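Local coordinates for RagA protein (Porphyromonas gingivalis, PDB 6SLN) that probably serves as a TonB-dependent receptor of the outer membrane, a plugged beta-barrel likely to take part in active import into the cell, at residues S96-G100 and M584-F588. Sequence-based numbering, arbitrary orientation.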
ATOM      1  N   SER A  96       5.813 -26.141 -35.021  1.00123.99           N
ATOM      2  CA  SER A  96       7.145 -26.320 -35.591  1.00121.50           C
ATOM      3  C   SER A  96       7.171 -25.867 -37.044  1.00110.54           C
ATOM      4  O   SER A  96       6.410 -24.976 -37.439  1.00113.93           O
ATOM      5  CB  SER A  96       7.579 -27.787 -35.493  1.00126.20           C
ATOM      6  OG  SER A  96       7.096 -28.394 -34.304  1.00126.75           O
ATOM      7  N   THR A  97       8.038 -26.489 -37.839  1.00 96.22           N
ATOM      8  CA  THR A  97       7.987 -26.394 -39.291  1.00 86.16           C
ATOM      9  C   THR A  97       8.987 -27.373 -39.893  1.00 74.99           C
ATOM     10  O   THR A  97       9.995 -27.726 -39.271  1.00 71.71           O
ATOM     11  CB  THR A  97       8.255 -24.965 -39.785  1.00 89.92           C
ATOM     12  OG1 THR A  97       7.750 -24.818 -41.121  1.00 85.19           O
ATOM     13  CG2 THR A  97       9.728 -24.655 -39.762  1.00 96.66           C
ATOM     14  N   VAL A  98       8.692 -27.786 -41.126  1.00 71.38           N
ATOM     15  CA  VAL A  98       9.428 -28.860 -41.785  1.00 72.50           C
ATOM     16  C   VAL A  98      10.885 -28.472 -42.036  1.00 71.32           C
ATOM     17  O   VAL A  98      11.776 -29.331 -42.020  1.00 67.79           O
ATOM     18  CB  VAL A  98       8.700 -29.233 -43.095  1.00 77.60           C
ATOM     19  CG1 VAL A  98       9.090 -30.636 -43.556  1.00 78.45           C
ATOM     20  CG2 VAL A  98       7.170 -29.082 -42.940  1.00 74.67           C
ATOM     21  N   SER A  99      11.149 -27.185 -42.281  1.00 75.60           N
ATOM     22  CA  SER A  99      12.482 -26.675 -42.580  1.00 77.21           C
ATOM     23  C   SER A  99      13.216 -26.171 -41.350  1.00 80.58           C
ATOM     24  O   SER A  99      14.392 -25.808 -41.455  1.00 84.25           O
ATOM     25  CB  SER A  99      12.399 -25.513 -43.579  1.00 76.23           C
ATOM     26  OG  SER A  99      11.369 -25.702 -44.525  1.00 78.78           O
ATOM     27  N   GLY A 100      12.549 -26.115 -40.201  1.00 74.37           N
ATOM     28  CA  GLY A 100      13.083 -25.376 -39.079  1.00 66.54           C
ATOM     29  C   GLY A 100      14.100 -26.173 -38.284  1.00 66.17           C
ATOM     30  O   GLY A 100      14.001 -27.393 -38.148  1.00 70.25           O
ATOM     31  N   MET A 584      10.056 -32.732 -51.511  1.00100.09           N
ATOM     32  CA  MET A 584      10.411 -31.314 -51.569  1.00 99.06           C
ATOM     33  C   MET A 584       9.337 -30.487 -50.869  1.00 97.37           C
ATOM     34  O   MET A 584       8.194 -30.435 -51.334  1.00 99.80           O
ATOM     35  CB  MET A 584      10.576 -30.848 -53.012  1.00 98.57           C
ATOM     36  CG  MET A 584      10.976 -29.390 -53.145  1.00 97.83           C
ATOM     37  SD  MET A 584      11.050 -28.923 -54.877  1.00102.72           S
ATOM     38  CE  MET A 584       9.693 -27.775 -54.984  1.00100.28           C
ATOM     39  N   TYR A 585       9.715 -29.820 -49.778  1.00 89.55           N
ATOM     40  CA  TYR A 585       8.810 -28.972 -49.012  1.00 81.96           C
ATOM     41  C   TYR A 585       9.357 -27.549 -48.967  1.00 79.33           C
ATOM     42  O   TYR A 585      10.567 -27.342 -48.829  1.00 80.05           O
ATOM     43  CB  TYR A 585       8.616 -29.509 -47.583  1.00 77.64           C
ATOM     44  CG  TYR A 585       8.046 -30.909 -47.518  1.00 79.41           C
ATOM     45  CD1 TYR A 585       6.674 -31.123 -47.527  1.00 80.97           C
ATOM     46  CD2 TYR A 585       8.883 -32.016 -47.458  1.00 83.42           C
ATOM     47  CE1 TYR A 585       6.149 -32.408 -47.473  1.00 87.16           C
ATOM     48  CE2 TYR A 585       8.370 -33.307 -47.405  1.00 89.39           C
ATOM     49  CZ  TYR A 585       7.002 -33.496 -47.411  1.00 91.94           C
ATOM     50  OH  TYR A 585       6.488 -34.772 -47.360  1.00 95.48           O
ATOM     51  N   ILE A 586       8.462 -26.569 -49.094  1.00 76.80           N
ATOM     52  CA  ILE A 586       8.820 -25.161 -48.968  1.00 67.91           C
ATOM     53  C   ILE A 586       7.883 -24.495 -47.971  1.00 66.82           C
ATOM     54  O   ILE A 586       6.661 -24.657 -48.051  1.00 68.46           O
ATOM     55  CB  ILE A 586       8.773 -24.421 -50.313  1.00 58.37           C
ATOM     56  CG1 ILE A 586       9.756 -25.055 -51.299  1.00 61.81           C
ATOM     57  CG2 ILE A 586       9.105 -22.956 -50.093  1.00 53.16           C
ATOM     58  CD1 ILE A 586      11.145 -24.452 -51.261  1.00 59.16           C
ATOM     59  N   ASP A 587       8.463 -23.765 -47.026  1.00 65.44           N
ATOM     60  CA  ASP A 587       7.746 -22.920 -46.090  1.00 62.92           C
ATOM     61  C   ASP A 587       8.017 -21.466 -46.436  1.00 69.07           C
ATOM     62  O   ASP A 587       9.089 -21.113 -46.940  1.00 71.56           O
ATOM     63  CB  ASP A 587       8.171 -23.196 -44.643  1.00 62.42           C
ATOM     64  CG  ASP A 587       7.999 -24.651 -44.251  1.00 75.49           C
ATOM     65  OD1 ASP A 587       6.989 -25.269 -44.649  1.00 79.58           O
ATOM     66  OD2 ASP A 587       8.884 -25.178 -43.546  1.00 79.50           O
ATOM     67  N   PHE A 588       7.034 -20.624 -46.160  1.00 67.31           N
ATOM     68  CA  PHE A 588       7.131 -19.208 -46.460  1.00 59.15           C
ATOM     69  C   PHE A 588       6.283 -18.491 -45.421  1.00 60.38           C
ATOM     70  O   PHE A 588       5.156 -18.911 -45.150  1.00 65.63           O
ATOM     71  CB  PHE A 588       6.657 -18.935 -47.890  1.00 59.95           C
ATOM     72  CG  PHE A 588       6.422 -17.493 -48.180  1.00 75.63           C
ATOM     73  CD1 PHE A 588       7.434 -16.560 -47.981  1.00 79.87           C
ATOM     74  CD2 PHE A 588       5.191 -17.059 -48.649  1.00 81.43           C
ATOM     75  CE1 PHE A 588       7.225 -15.212 -48.242  1.00 77.54           C
ATOM     76  CE2 PHE A 588       4.975 -15.715 -48.913  1.00 85.31           C
ATOM     77  CZ  PHE A 588       5.999 -14.789 -48.709  1.00 82.29           C
TER
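A type I beta turn from Thr97 to Gly100, closed by a Gly100 N to Thr97 O bond of 3.2 Å, faces the start of strand 584-595, with Ser99 CA 7.0 Å from Asp587 CA. No strand pairing joins the two; a single carboxylate oxygen bridges the gap, a clear instance of a side chain gripping a turn. Asp587 OD2 takes three bonds. Thr97 OG1 and Ser99 OG each lie 2.7 Å from Asp587 OD2, on opposite faces of the carboxylate, the threonine hydroxyl about 80° out of its plane. Between them, Ser99 N reaches Asp587 OD2 at 3.3 Å nearly along the C-O axis, with a bent N-H...O angle of 146°. The serine hydroxyl, swung beside its own backbone N (chi1 -36°), can thus share the acceptor with its N-H. Three donors would be expected to favour a negatively charged aspartate. Next to this polar centre, Val98 CG1 touches the root of the tyrosine ring obliquely, 4.1 Å from Tyr585 CG, adding a small apolar patch. The contact therefore ties the turn preceding plug strand 102-106 to the barrel wall, as expected of a plug seated in a TonB-dependent receptor. Ser190, from a loop, touches Thr97, Ser99 and Asp587, while Met613 of strand 604-614 packs on Val98 and Tyr585; strand 561-580 flanks strand 584-595 on its other side.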